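Local coordinates for protein ATP12 ATPase (Paracoccus denitrificans, PDB 2R31) that probably acts as a chaperone in the assembly of F1-ATPase, at residues Leu161-Leu172 / Met227-Arg238. Numbering follows the deposited sequence.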
loop_
_atom_site.group_PDB
_atom_site.type_symbol
_atom_site.label_atom_id
_atom_site.label_comp_id
_atom_site.label_asym_id
_atom_site.label_seq_id
_atom_site.Cartn_x
_atom_site.Cartn_y
_atom_site.Cartn_z
ATOM N N LEU A 161 -7.415 5.931 -10.357
ATOM C CA LEU A 161 -7.076 4.515 -10.187
ATOM C C LEU A 161 -8.326 3.657 -10.249
ATOM O O LEU A 161 -9.415 4.079 -9.929
ATOM C CB LEU A 161 -6.400 4.325 -8.842
ATOM C CG LEU A 161 -5.041 5.032 -8.745
ATOM C CD1 LEU A 161 -4.500 4.899 -7.324
ATOM C CD2 LEU A 161 -4.065 4.480 -9.732
ATOM N N ASP A 162 -8.111 2.401 -10.606
ATOM C CA ASP A 162 -9.151 1.425 -10.487
ATOM C C ASP A 162 -9.245 0.971 -9.018
ATOM O O ASP A 162 -8.406 1.282 -8.192
ATOM C CB ASP A 162 -8.966 0.263 -11.446
ATOM C CG ASP A 162 -7.654 -0.512 -11.401
ATOM O OD1 ASP A 162 -6.983 -0.433 -10.382
ATOM O OD2 ASP A 162 -7.328 -1.189 -12.403
ATOM N N PRO A 163 -10.328 0.305 -8.603
ATOM C CA PRO A 163 -10.511 -0.003 -7.187
ATOM C C PRO A 163 -9.470 -0.921 -6.570
ATOM O O PRO A 163 -9.057 -0.700 -5.403
ATOM C CB PRO A 163 -11.930 -0.680 -7.151
ATOM C CG PRO A 163 -12.577 0.001 -8.316
ATOM C CD PRO A 163 -11.548 0.049 -9.428
ATOM N N PHE A 164 -8.998 -1.947 -7.290
ATOM C CA PHE A 164 -7.971 -2.796 -6.729
ATOM C C PHE A 164 -6.635 -2.048 -6.683
ATOM O O PHE A 164 -5.854 -2.248 -5.732
ATOM C CB PHE A 164 -7.855 -4.112 -7.523
ATOM C CG PHE A 164 -8.873 -5.170 -7.127
ATOM C CD1 PHE A 164 -10.241 -4.940 -7.222
ATOM C CD2 PHE A 164 -8.465 -6.378 -6.621
ATOM C CE1 PHE A 164 -11.157 -5.886 -6.845
ATOM C CE2 PHE A 164 -9.360 -7.344 -6.236
ATOM C CZ PHE A 164 -10.706 -7.091 -6.340
ATOM N N GLY A 165 -6.378 -1.166 -7.627
ATOM C CA GLY A 165 -5.190 -0.349 -7.586
ATOM C C GLY A 165 -5.201 0.635 -6.418
ATOM O O GLY A 165 -4.172 0.845 -5.762
ATOM N N LEU A 166 -6.364 1.228 -6.142
ATOM C CA LEU A 166 -6.491 2.107 -4.989
ATOM C C LEU A 166 -6.241 1.356 -3.685
ATOM O O LEU A 166 -5.631 1.870 -2.752
ATOM C CB LEU A 166 -7.907 2.743 -4.998
ATOM C CG LEU A 166 -8.126 3.844 -3.966
ATOM C CD1 LEU A 166 -7.277 5.065 -4.245
ATOM C CD2 LEU A 166 -9.604 4.245 -3.895
ATOM N N THR A 167 -6.737 0.104 -3.637
ATOM C CA THR A 167 -6.508 -0.761 -2.474
ATOM C C THR A 167 -5.012 -0.961 -2.261
ATOM O O THR A 167 -4.529 -0.848 -1.141
ATOM C CB THR A 167 -7.227 -2.094 -2.655
ATOM O OG1 THR A 167 -8.639 -1.859 -2.799
ATOM C CG2 THR A 167 -7.019 -2.987 -1.437
ATOM N N ALA A 168 -4.287 -1.265 -3.330
ATOM C CA ALA A 168 -2.839 -1.451 -3.247
ATOM C C ALA A 168 -2.137 -0.156 -2.781
ATOM O O ALA A 168 -1.225 -0.176 -1.963
ATOM C CB ALA A 168 -2.268 -1.868 -4.581
ATOM N N LEU A 169 -2.554 0.994 -3.340
ATOM C CA LEU A 169 -1.941 2.270 -2.972
ATOM C C LEU A 169 -2.061 2.535 -1.486
ATOM O O LEU A 169 -1.173 3.145 -0.873
ATOM C CB LEU A 169 -2.559 3.410 -3.790
ATOM C CG LEU A 169 -2.018 4.787 -3.472
ATOM C CD1 LEU A 169 -0.540 4.910 -3.838
ATOM C CD2 LEU A 169 -2.819 5.884 -4.160
ATOM N N HIS A 170 -3.196 2.165 -0.895
ATOM C CA HIS A 170 -3.538 2.588 0.450
ATOM C C HIS A 170 -2.372 2.502 1.422
ATOM O O HIS A 170 -1.983 3.541 2.002
ATOM C CB HIS A 170 -4.766 1.782 0.924
ATOM C CG HIS A 170 -5.284 2.208 2.249
ATOM N ND1 HIS A 170 -4.674 1.854 3.425
ATOM C CD2 HIS A 170 -6.311 2.970 2.611
ATOM C CE1 HIS A 170 -5.391 2.423 4.440
ATOM N NE2 HIS A 170 -6.415 3.114 3.982
ATOM N N ASP A 171 -1.854 1.318 1.676
ATOM C CA ASP A 171 -0.798 1.183 2.711
ATOM C C ASP A 171 0.529 1.778 2.273
ATOM O O ASP A 171 1.354 2.166 3.098
ATOM C CB ASP A 171 -0.619 -0.269 3.117
ATOM C CG ASP A 171 -1.755 -0.845 3.911
ATOM O OD1 ASP A 171 -2.733 -0.133 4.226
ATOM O OD2 ASP A 171 -1.614 -2.052 4.227
ATOM N N LEU A 172 0.771 1.843 0.953
ATOM C CA LEU A 172 1.957 2.511 0.423
ATOM C C LEU A 172 1.961 4.003 0.731
ATOM O O LEU A 172 3.028 4.621 0.725
ATOM C CB LEU A 172 2.085 2.241 -1.082
ATOM C CG LEU A 172 2.357 0.800 -1.445
ATOM C CD1 LEU A 172 2.157 0.602 -2.961
ATOM C CD2 LEU A 172 3.705 0.306 -1.003
ATOM N N MET A 227 4.479 -3.286 3.035
ATOM C CA MET A 227 4.599 -2.458 1.827
ATOM C C MET A 227 4.928 -3.345 0.627
ATOM O O MET A 227 4.403 -3.113 -0.479
ATOM C CB MET A 227 5.620 -1.350 2.034
ATOM C CG MET A 227 5.173 -0.306 3.050
ATOM S SD MET A 227 6.433 0.909 3.469
ATOM C CE MET A 227 6.606 1.828 1.927
ATOM N N ARG A 228 5.769 -4.381 0.791
ATOM C CA ARG A 228 6.019 -5.337 -0.282
ATOM C C ARG A 228 4.736 -6.037 -0.704
ATOM O O ARG A 228 4.504 -6.306 -1.886
ATOM C CB ARG A 228 7.082 -6.382 0.106
ATOM C CG ARG A 228 8.525 -5.856 0.227
ATOM C CD ARG A 228 9.463 -7.038 0.512
ATOM N NE ARG A 228 10.766 -6.690 1.031
ATOM C CZ ARG A 228 11.804 -6.377 0.257
ATOM N NH1 ARG A 228 11.512 -6.393 -1.054
ATOM N NH2 ARG A 228 13.030 -6.044 0.674
ATOM N N ASP A 229 3.879 -6.372 0.263
ATOM C CA ASP A 229 2.596 -7.031 -0.064
ATOM C C ASP A 229 1.703 -6.097 -0.869
ATOM O O ASP A 229 1.066 -6.533 -1.822
ATOM C CB ASP A 229 1.927 -7.499 1.209
ATOM C CG ASP A 229 2.490 -8.781 1.826
ATOM O OD1 ASP A 229 3.140 -9.571 1.094
ATOM O OD2 ASP A 229 2.262 -8.984 3.053
ATOM N N SER A 230 1.650 -4.807 -0.507
ATOM C CA SER A 230 0.849 -3.879 -1.293
ATOM C C SER A 230 1.374 -3.673 -2.691
ATOM O O SER A 230 0.613 -3.609 -3.662
ATOM C CB SER A 230 0.749 -2.531 -0.539
ATOM O OG SER A 230 0.008 -2.604 0.634
ATOM N N GLU A 231 2.698 -3.569 -2.829
ATOM C CA GLU A 231 3.337 -3.460 -4.129
ATOM C C GLU A 231 3.038 -4.662 -4.997
ATOM O O GLU A 231 2.746 -4.538 -6.200
ATOM C CB GLU A 231 4.843 -3.268 -3.898
ATOM C CG GLU A 231 5.697 -3.256 -5.130
ATOM C CD GLU A 231 7.176 -3.158 -4.717
ATOM O OE1 GLU A 231 7.665 -4.035 -3.915
ATOM O OE2 GLU A 231 7.861 -2.250 -5.146
ATOM N N ARG A 232 3.111 -5.864 -4.410
ATOM C CA ARG A 232 2.780 -7.097 -5.164
ATOM C C ARG A 232 1.343 -7.055 -5.664
ATOM O O ARG A 232 1.051 -7.430 -6.790
ATOM C CB ARG A 232 3.037 -8.292 -4.230
ATOM C CG ARG A 232 2.725 -9.635 -4.839
ATOM C CD ARG A 232 3.533 -9.955 -6.085
ATOM N NE ARG A 232 3.425 -11.371 -6.386
ATOM C CZ ARG A 232 3.753 -11.897 -7.550
ATOM N NH1 ARG A 232 4.229 -11.140 -8.528
ATOM N NH2 ARG A 232 3.610 -13.216 -7.726
ATOM N N PHE A 233 0.402 -6.629 -4.794
ATOM C CA PHE A 233 -0.991 -6.535 -5.180
ATOM C C PHE A 233 -1.163 -5.536 -6.311
ATOM O O PHE A 233 -1.957 -5.791 -7.248
ATOM C CB PHE A 233 -1.818 -6.158 -3.935
ATOM C CG PHE A 233 -3.298 -6.364 -4.074
ATOM C CD1 PHE A 233 -3.824 -7.636 -4.087
ATOM C CD2 PHE A 233 -4.208 -5.326 -4.176
ATOM C CE1 PHE A 233 -5.175 -7.894 -4.147
ATOM C CE2 PHE A 233 -5.579 -5.569 -4.216
ATOM C CZ PHE A 233 -6.036 -6.837 -4.185
ATOM N N TRP A 234 -0.464 -4.411 -6.283
ATOM C CA TRP A 234 -0.477 -3.444 -7.379
ATOM C C TRP A 234 -0.100 -4.136 -8.687
ATOM O O TRP A 234 -0.815 -4.068 -9.701
ATOM C CB TRP A 234 0.499 -2.256 -7.100
ATOM C CG TRP A 234 0.581 -1.414 -8.334
ATOM C CD1 TRP A 234 1.544 -1.486 -9.293
ATOM C CD2 TRP A 234 -0.354 -0.430 -8.772
ATOM N NE1 TRP A 234 1.254 -0.612 -10.310
ATOM C CE2 TRP A 234 0.114 0.051 -10.026
ATOM C CE3 TRP A 234 -1.528 0.119 -8.265
ATOM C CZ2 TRP A 234 -0.561 1.026 -10.749
ATOM C CZ3 TRP A 234 -2.197 1.073 -8.967
ATOM C CH2 TRP A 234 -1.721 1.535 -10.203
ATOM N N HIS A 235 1.059 -4.789 -8.719
ATOM C CA HIS A 235 1.538 -5.356 -9.967
ATOM C C HIS A 235 0.595 -6.439 -10.486
ATOM O O HIS A 235 0.332 -6.535 -11.697
ATOM C CB HIS A 235 2.952 -5.885 -9.820
ATOM C CG HIS A 235 3.976 -4.823 -9.666
ATOM N ND1 HIS A 235 4.168 -3.849 -10.604
ATOM C CD2 HIS A 235 4.808 -4.602 -8.635
ATOM C CE1 HIS A 235 5.151 -3.041 -10.130
ATOM N NE2 HIS A 235 5.576 -3.496 -8.949
ATOM N N LEU A 236 0.087 -7.295 -9.596
ATOM C CA LEU A 236 -0.765 -8.382 -10.027
ATOM C C LEU A 236 -2.100 -7.925 -10.570
ATOM O O LEU A 236 -2.754 -8.687 -11.270
ATOM C CB LEU A 236 -0.994 -9.371 -8.889
ATOM C CG LEU A 236 0.202 -10.254 -8.534
ATOM C CD1 LEU A 236 -0.093 -10.999 -7.251
ATOM C CD2 LEU A 236 0.542 -11.233 -9.630
ATOM N N THR A 237 -2.541 -6.722 -10.212
ATOM C CA THR A 237 -3.846 -6.198 -10.625
ATOM C C THR A 237 -3.772 -5.329 -11.870
ATOM O O THR A 237 -4.812 -4.821 -12.303
ATOM C CB THR A 237 -4.558 -5.507 -9.467
ATOM O OG1 THR A 237 -3.781 -4.414 -8.992
ATOM C CG2 THR A 237 -4.899 -6.511 -8.360
ATOM N N ARG A 238 -2.604 -5.212 -12.497
ATOM C CA ARG A 238 -2.526 -4.449 -13.747
ATOM C C ARG A 238 -3.022 -5.293 -14.914
ATOM O O ARG A 238 -2.776 -6.511 -14.974
ATOM C CB ARG A 238 -1.080 -4.028 -14.020
ATOM C CG ARG A 238 -0.479 -3.117 -13.000
ATOM C CD ARG A 238 -1.285 -1.877 -12.635
ATOM N NE ARG A 238 -2.256 -2.152 -11.584
ATOM C CZ ARG A 238 -3.425 -1.556 -11.418
ATOM N NH1 ARG A 238 -3.816 -0.587 -12.234
ATOM N NH2 ARG A 238 -4.244 -1.903 -10.416
HETATM O O HOH W 1 -7.354 -3.779 -11.467
HETATM O O HOH W 2 -5.530 2.013 -12.283
HETATM O O HOH W 3 -2.555 -1.365 0.690
HETATM O O HOH W 4 -0.110 -4.061 3.318
#
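F233 and F164 meet rim to rim: CZ of F233 lies 3.5 Å from CD2 of F164, the ring planes are only 21° apart, and neither ring covers the other's face. The chi1 of F233 (-165°) lays its ring against helix 163-172, where A168 CB touches the ring edge near its plane. T237 CG2 sits over one face of F233 and also packs on F164 CB, at 3.9 Å. A leucine in place of F233 has no ring, and would probably leave F164 CD2 without its rim partner and open a gap beside A168 CB.

W234 offers its edge to A168 CB and L161 CD2, while G165 CA approaches its CZ3 to 3.6 Å; a CB at G165 would clash there. Over the indole face lies R238, folded back by bends at chi2 and chi3, its NE bonded to W234 O. In one of the two conformers of D162, R238 NH2 donates to D162 OD1 almost straight (3.1 Å), within the guanidinium plane and on the syn lone pair, with the carboxylate and guanidinium planes 59° apart. OD1 also takes the N-capping bond from G165 N; the bridge thus joins R238, near the chain's C-terminus, to the N-cap residue of helix 163-172.

Midway along the pair, S230 CB packs 3.4 Å from A168 O, and its OG is linked through separate waters to T167 O and D171 OD2. At the far end L172 CD2 lies 3.5 Å from M227 O.

Helices 163-174 and 214-236 thus form a close, nearly antiparallel pair in a buried, largely helical part of the chain, their axes approaching to 8.1 Å, with small A168 and S230 where the backbones come nearest. Helix 70-82 borders T167 and F233, helix 192-199 meets M227 and E231, and helix 86-95 packs against L166 and H170.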